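Local coordinates for uncharacterized protein Atu1656 (Agrobacterium tumefaciens, PDB 2OJH) that is of unknown function but belongs to the TolB family and folds as a six-bladed beta-propeller, an architecture often used as a platform for binding partners, at residues M197-V202 against W220-S225; E42-P47 against L63-S68. All coordinates share one frame; numbering follows the deposited sequence. Where two conformers were deposited one is given.

Contact 1 of 2, residues M197-V202 against W220-S225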
loop_
_atom_site.group_PDB
_atom_site.type_symbol
_atom_site.label_atom_id
_atom_site.label_comp_id
_atom_site.label_asym_id
_atom_site.label_seq_id
_atom_site.Cartn_x
_atom_site.Cartn_y
_atom_site.Cartn_z
HETATM N N MSE A 197 -10.348 13.389 1.722
HETATM C CA MSE A 197 -10.128 12.036 1.249
HETATM C C MSE A 197 -11.138 11.094 1.943
HETATM O O MSE A 197 -11.305 11.147 3.175
HETATM C CB MSE A 197 -8.696 11.582 1.507
HETATM C CG MSE A 197 -7.647 12.129 0.525
HETATM SE SE MSE A 197 -8.109 11.761 -1.339
HETATM C CE MSE A 197 -6.427 11.351 -2.211
ATOM N N GLN A 198 -11.851 10.303 1.135
ATOM C CA GLN A 198 -12.784 9.256 1.578
ATOM C C GLN A 198 -12.513 8.006 0.776
ATOM O O GLN A 198 -11.955 8.100 -0.346
ATOM C CB GLN A 198 -14.211 9.667 1.312
ATOM C CG GLN A 198 -14.571 11.006 1.960
ATOM C CD GLN A 198 -14.829 10.886 3.454
ATOM O OE1 GLN A 198 -15.971 10.853 3.873
ATOM N NE2 GLN A 198 -13.770 10.830 4.254
ATOM N N ILE A 199 -12.906 6.855 1.325
ATOM C CA ILE A 199 -12.736 5.588 0.612
ATOM C C ILE A 199 -13.870 5.399 -0.383
ATOM O O ILE A 199 -15.058 5.606 -0.063
ATOM C CB ILE A 199 -12.597 4.336 1.547
ATOM C CG1 ILE A 199 -11.573 4.589 2.666
ATOM C CG2 ILE A 199 -12.257 3.116 0.710
ATOM C CD1 ILE A 199 -10.227 5.058 2.194
ATOM N N TRP A 200 -13.464 5.038 -1.601
ATOM C CA TRP A 200 -14.378 4.715 -2.687
ATOM C C TRP A 200 -13.962 3.351 -3.242
ATOM O O TRP A 200 -12.876 2.836 -2.928
ATOM C CB TRP A 200 -14.304 5.777 -3.796
ATOM C CG TRP A 200 -14.970 7.115 -3.434
ATOM C CD1 TRP A 200 -14.508 8.058 -2.550
ATOM C CD2 TRP A 200 -16.178 7.625 -3.966
ATOM N NE1 TRP A 200 -15.375 9.138 -2.493
ATOM C CE2 TRP A 200 -16.414 8.891 -3.354
ATOM C CE3 TRP A 200 -17.104 7.138 -4.898
ATOM C CZ2 TRP A 200 -17.525 9.659 -3.645
ATOM C CZ3 TRP A 200 -18.221 7.906 -5.182
ATOM C CH2 TRP A 200 -18.420 9.159 -4.565
ATOM N N ARG A 201 -14.841 2.743 -4.026
ATOM C CA ARG A 201 -14.449 1.575 -4.791
ATOM C C ARG A 201 -14.973 1.633 -6.225
ATOM O O ARG A 201 -16.061 2.116 -6.464
ATOM C CB ARG A 201 -14.864 0.279 -4.078
ATOM C CG ARG A 201 -16.361 0.061 -3.937
ATOM C CD ARG A 201 -16.636 -1.308 -3.333
ATOM N NE ARG A 201 -18.044 -1.663 -3.439
ATOM C CZ ARG A 201 -18.584 -2.784 -2.969
ATOM N NH1 ARG A 201 -19.886 -2.993 -3.134
ATOM N NH2 ARG A 201 -17.836 -3.688 -2.341
ATOM N N VAL A 202 -14.167 1.141 -7.170
ATOM C CA VAL A 202 -14.549 1.113 -8.578
ATOM C C VAL A 202 -14.487 -0.334 -9.075
ATOM O O VAL A 202 -13.621 -1.099 -8.635
ATOM C CB VAL A 202 -13.634 2.051 -9.452
ATOM C CG1 VAL A 202 -12.148 1.614 -9.422
ATOM C CG2 VAL A 202 -14.162 2.155 -10.886
ATOM N N TRP A 220 -7.228 7.065 4.161
ATOM C CA TRP A 220 -6.127 6.855 3.249
ATOM C C TRP A 220 -5.705 5.384 3.290
ATOM O O TRP A 220 -5.969 4.669 4.265
ATOM C CB TRP A 220 -4.942 7.729 3.705
ATOM C CG TRP A 220 -4.983 9.186 3.215
ATOM C CD1 TRP A 220 -5.594 10.263 3.813
ATOM C CD2 TRP A 220 -4.370 9.670 2.030
ATOM N NE1 TRP A 220 -5.383 11.412 3.041
ATOM C CE2 TRP A 220 -4.639 11.041 1.932
ATOM C CE3 TRP A 220 -3.622 9.045 1.004
ATOM C CZ2 TRP A 220 -4.181 11.812 0.854
ATOM C CZ3 TRP A 220 -3.180 9.814 -0.057
ATOM C CH2 TRP A 220 -3.445 11.178 -0.116
ATOM N N PHE A 221 -5.031 4.925 2.254
ATOM C CA PHE A 221 -4.442 3.600 2.282
ATOM C C PHE A 221 -5.414 2.426 2.535
ATOM O O PHE A 221 -5.133 1.579 3.397
ATOM C CB PHE A 221 -3.290 3.526 3.319
ATOM C CG PHE A 221 -2.478 4.788 3.442
ATOM C CD1 PHE A 221 -1.747 5.293 2.342
ATOM C CD2 PHE A 221 -2.429 5.464 4.662
ATOM C CE1 PHE A 221 -1.020 6.501 2.452
ATOM C CE2 PHE A 221 -1.691 6.667 4.795
ATOM C CZ PHE A 221 -0.986 7.187 3.692
ATOM N N PRO A 222 -6.532 2.327 1.779
ATOM C CA PRO A 222 -7.380 1.121 1.957
ATOM C C PRO A 222 -6.725 -0.185 1.492
ATOM O O PRO A 222 -6.176 -0.268 0.361
ATOM C CB PRO A 222 -8.651 1.470 1.148
ATOM C CG PRO A 222 -8.160 2.435 0.070
ATOM C CD PRO A 222 -7.116 3.269 0.794
ATOM N N HIS A 223 -6.711 -1.186 2.392
ATOM C CA HIS A 223 -6.319 -2.529 2.038
ATOM C C HIS A 223 -7.399 -3.538 2.431
ATOM O O HIS A 223 -7.592 -3.808 3.607
ATOM C CB HIS A 223 -4.947 -2.862 2.655
ATOM C CG HIS A 223 -3.896 -1.840 2.344
ATOM N ND1 HIS A 223 -3.448 -1.613 1.062
ATOM C CD2 HIS A 223 -3.238 -0.957 3.136
ATOM C CE1 HIS A 223 -2.526 -0.667 1.082
ATOM N NE2 HIS A 223 -2.369 -0.260 2.329
ATOM N N PRO A 224 -8.139 -4.049 1.438
ATOM C CA PRO A 224 -9.015 -5.192 1.651
ATOM C C PRO A 224 -8.249 -6.459 2.100
ATOM O O PRO A 224 -7.213 -6.821 1.516
ATOM C CB PRO A 224 -9.669 -5.404 0.290
ATOM C CG PRO A 224 -9.528 -4.121 -0.438
ATOM C CD PRO A 224 -8.233 -3.519 0.064
ATOM N N SER A 225 -8.764 -7.098 3.142
ATOM C CA SER A 225 -8.186 -8.344 3.658
ATOM C C SER A 225 -8.351 -9.469 2.630
ATOM O O SER A 225 -9.404 -9.563 1.984
ATOM C CB SER A 225 -8.900 -8.726 4.960
ATOM O OG SER A 225 -8.579 -10.041 5.381
#

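Contact 2 of 2, residues E42-P47 against L63-S68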
loop_
_atom_site.group_PDB
_atom_site.type_symbol
_atom_site.label_atom_id
_atom_site.label_comp_id
_atom_site.label_asym_id
_atom_site.label_seq_id
_atom_site.Cartn_x
_atom_site.Cartn_y
_atom_site.Cartn_z
ATOM N N GLU A 42 16.482 3.816 12.268
ATOM C CA GLU A 42 16.304 4.163 10.864
ATOM C C GLU A 42 14.828 4.385 10.537
ATOM O O GLU A 42 13.946 4.083 11.354
ATOM C CB GLU A 42 16.892 3.067 9.967
ATOM C CG GLU A 42 18.338 2.689 10.319
ATOM C CD GLU A 42 19.342 3.789 10.009
ATOM O OE1 GLU A 42 19.092 4.608 9.100
ATOM O OE2 GLU A 42 20.396 3.833 10.676
ATOM N N LEU A 43 14.566 4.920 9.347
ATOM C CA LEU A 43 13.198 5.132 8.879
ATOM C C LEU A 43 12.828 4.009 7.912
ATOM O O LEU A 43 13.362 3.935 6.792
ATOM C CB LEU A 43 13.094 6.506 8.197
ATOM C CG LEU A 43 11.700 7.070 7.929
ATOM C CD1 LEU A 43 11.032 7.444 9.237
ATOM C CD2 LEU A 43 11.845 8.296 7.043
ATOM N N PHE A 44 11.964 3.103 8.368
ATOM C CA PHE A 44 11.530 1.973 7.561
ATOM C C PHE A 44 10.054 2.166 7.319
ATOM O O PHE A 44 9.347 2.689 8.195
ATOM C CB PHE A 44 11.777 0.645 8.276
ATOM C CG PHE A 44 13.104 0.045 7.971
ATOM C CD1 PHE A 44 14.280 0.651 8.417
ATOM C CD2 PHE A 44 13.184 -1.101 7.188
ATOM C CE1 PHE A 44 15.521 0.101 8.129
ATOM C CE2 PHE A 44 14.433 -1.655 6.885
ATOM C CZ PHE A 44 15.592 -1.050 7.351
ATOM N N GLU A 45 9.586 1.750 6.141
ATOM C CA GLU A 45 8.245 2.132 5.693
ATOM C C GLU A 45 7.465 1.033 5.011
ATOM O O GLU A 45 8.042 0.176 4.356
ATOM C CB GLU A 45 8.352 3.355 4.746
ATOM C CG GLU A 45 9.001 4.572 5.452
ATOM C CD GLU A 45 8.992 5.836 4.645
ATOM O OE1 GLU A 45 7.948 6.522 4.648
ATOM O OE2 GLU A 45 10.052 6.185 4.056
ATOM N N ALA A 46 6.141 1.081 5.156
ATOM C CA ALA A 46 5.237 0.424 4.171
ATOM C C ALA A 46 5.426 -1.083 3.942
ATOM O O ALA A 46 5.788 -1.550 2.834
ATOM C CB ALA A 46 5.259 1.214 2.815
ATOM N N PRO A 47 5.172 -1.880 4.997
ATOM C CA PRO A 47 5.404 -3.324 4.864
ATOM C C PRO A 47 4.375 -4.036 3.952
ATOM O O PRO A 47 3.166 -3.743 4.022
ATOM C CB PRO A 47 5.281 -3.817 6.318
ATOM C CG PRO A 47 4.336 -2.842 6.969
ATOM C CD PRO A 47 4.679 -1.506 6.338
ATOM N N LEU A 63 15.816 1.853 -0.747
ATOM C CA LEU A 63 16.170 0.448 -0.914
ATOM C C LEU A 63 15.104 -0.465 -0.350
ATOM O O LEU A 63 14.332 -0.055 0.530
ATOM C CB LEU A 63 17.503 0.156 -0.237
ATOM C CG LEU A 63 18.734 0.899 -0.811
ATOM C CD1 LEU A 63 19.963 0.510 -0.002
ATOM C CD2 LEU A 63 18.974 0.573 -2.292
ATOM N N LEU A 64 15.040 -1.696 -0.859
ATOM C CA LEU A 64 14.061 -2.664 -0.343
ATOM C C LEU A 64 14.735 -3.689 0.563
ATOM O O LEU A 64 15.854 -4.132 0.277
ATOM C CB LEU A 64 13.395 -3.438 -1.480
ATOM C CG LEU A 64 12.225 -2.876 -2.261
ATOM C CD1 LEU A 64 11.769 -4.021 -3.146
ATOM C CD2 LEU A 64 11.106 -2.463 -1.321
ATOM N N TYR A 65 14.020 -4.108 1.611
ATOM C CA TYR A 65 14.534 -5.094 2.565
ATOM C C TYR A 65 13.519 -6.177 2.935
ATOM O O TYR A 65 12.335 -5.883 3.142
ATOM C CB TYR A 65 14.960 -4.395 3.863
ATOM C CG TYR A 65 16.068 -3.394 3.708
ATOM C CD1 TYR A 65 15.798 -2.082 3.343
ATOM C CD2 TYR A 65 17.387 -3.750 3.964
ATOM C CE1 TYR A 65 16.834 -1.142 3.197
ATOM C CE2 TYR A 65 18.422 -2.813 3.843
ATOM C CZ TYR A 65 18.128 -1.517 3.451
ATOM O OH TYR A 65 19.129 -0.580 3.316
ATOM N N ARG A 66 13.995 -7.416 3.068
ATOM C CA ARG A 66 13.180 -8.491 3.649
ATOM C C ARG A 66 13.487 -8.635 5.153
ATOM O O ARG A 66 14.655 -8.658 5.554
ATOM C CB ARG A 66 13.451 -9.831 2.948
ATOM C CG ARG A 66 13.147 -9.852 1.458
ATOM C CD ARG A 66 13.438 -11.219 0.845
ATOM N NE ARG A 66 13.785 -11.082 -0.576
ATOM C CZ ARG A 66 15.035 -10.945 -1.049
ATOM N NH1 ARG A 66 15.252 -10.835 -2.363
ATOM N NH2 ARG A 66 16.078 -10.905 -0.215
ATOM N N LEU A 67 12.438 -8.721 5.972
ATOM C CA LEU A 67 12.579 -8.990 7.407
ATOM C C LEU A 67 11.843 -10.283 7.739
ATOM O O LEU A 67 10.606 -10.327 7.649
ATOM C CB LEU A 67 11.991 -7.855 8.231
ATOM C CG LEU A 67 12.748 -6.531 8.339
ATOM C CD1 LEU A 67 12.843 -5.746 7.007
ATOM C CD2 LEU A 67 12.006 -5.702 9.369
ATOM N N SER A 68 12.602 -11.325 8.081
ATOM C CA SER A 68 12.026 -12.631 8.392
ATOM C C SER A 68 11.200 -12.605 9.671
ATOM O O SER A 68 11.604 -12.021 10.666
ATOM C CB SER A 68 13.118 -13.687 8.512
ATOM O OG SER A 68 12.529 -14.953 8.706
#

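Contact 1 of 2, residues M197-V202 against W220-S225
Met197, present as selenomethionine, lies obliquely across the indole of Trp220, and its atoms meet the ring in sequence. Met197 CB comes first, 3.7 Å from Trp220 NE1. Met197 CG is closer, 3.5 Å from both Trp220 NE1 and Trp220 CE2. With CG placed beside the backbone N (chi1 -78°) and the chain bent again at the next two torsions, the side chain curls along the indole instead of extending past it. Met197 SE then stands 5.0 Å from the centroid of the six-membered ring of Trp220, 27° off its normal, an oblique Met-aromatic contact. The terminal Met197 CE finishes the path 3.6 Å from Trp220 CH2.

Two residues along each segment, a second apolar pair forms. Ile199 CD1 lies 3.9 Å from Pro222 CD and Ile199 CG2 is 4.0 Å from Pro222 CB, so both branches of the isoleucine lie against the proline ring as the two side chains slide past each other in opposite directions.

Next to the selenomethionine, the Gln198 amide turns back on the chain. Gln198 NE2 donates to Met197 O at 2.7 Å, nearly straight at 172°, while OE1 accepts hydrogen bonds from Arg211 NH2 and the backbone N of Ser215; these bonds fix the amide's rotation. Trp220 in turn stacks on His243, and Asn190 of strand 186-191 touches both Met197 and Trp220.

Strand 198-203 is the third strand of one propeller blade and strand 217-224 the first of the next, which makes this a blade-to-blade interface. A backbone hydrogen bond between Met197 and Asp219 links the blades here, but the side chains of the two segments meet through apolar and aromatic groups, so they probably hold together by shape and dispersion.

Contact 2 of 2, residues E42-P47 against L63-S68
Phe44 and Tyr65 meet as an oblique aromatic pair, with ring centroids 5.3 Å apart and planes at 49°; the two side chains cross at about a right angle. The touching is done by one corner of the phenylalanine. Phe44 CE2 is 3.8 Å from Tyr65 CD1 and 4.0 Å from Tyr65 CG, and it also reaches Tyr65 CB at 4.1 Å. The neighbouring Phe44 CZ lies over one face of the tyrosine ring, displaced toward the rim. Tyr65 CG sits anti to its carbonyl carbon and beside its backbone N (chi1 -62°), which sets the root of the phenol, and not its hydroxyl, against Phe44. Leu67, two residues along the same strand, adds a looser apolar contact: Leu67 CD1 is 4.4 Å from Phe44 CE2.

The next shell explains how these groups meet although the CA atoms of Phe44 and Tyr65 are 9.2 Å apart. Strand 55-60 runs between the two segments in the sheet, pairing by backbone with both: Asn59 with Glu45, Leu58 with Tyr65. Phe44 and Tyr65 both point their CB atoms toward the facing segment, and Phe44 also packs on Leu58 and Ser60 as it spans the intervening strand. Pro75 touches both aromatic side chains, closing the cluster toward the fourth strand, 76-77.

Side-chain hydroxyls hold the backbone of Phe44. Ser22 OG is hydrogen-bonded to Phe44 N and to Glu42 O, while Phe44 O is bonded to the hydroxyl of Tyr291 on strand 285-291. The backbone carrying Phe44 is thus held by residues near both termini.

This cluster, on one side of a four-stranded antiparallel sheet whose strands follow one another in chain order, is part of the apolar layer of one blade, consistent with the WD40-like propeller repeat.

In the fold
Contact 1 joins two successive blades, the third strand of one to the first of the next, whereas contact 2 lies within one blade and spans its first and third strands. They follow each other along the chain, contact 2 closing before contact 1 opens. Their centres are 23 Å apart, on opposite sides of the chain's centre, and the nearest atoms are about 7 Å apart without touching. The centre of contact 1 is about 10 Å, and that of contact 2 about 13 Å, from the chain's centre. A bound acetic acid, probably a crystallisation additive, lies about 4 Å from the Met197 side chain; it may mark a pocket beside contact 1, though no active site is established.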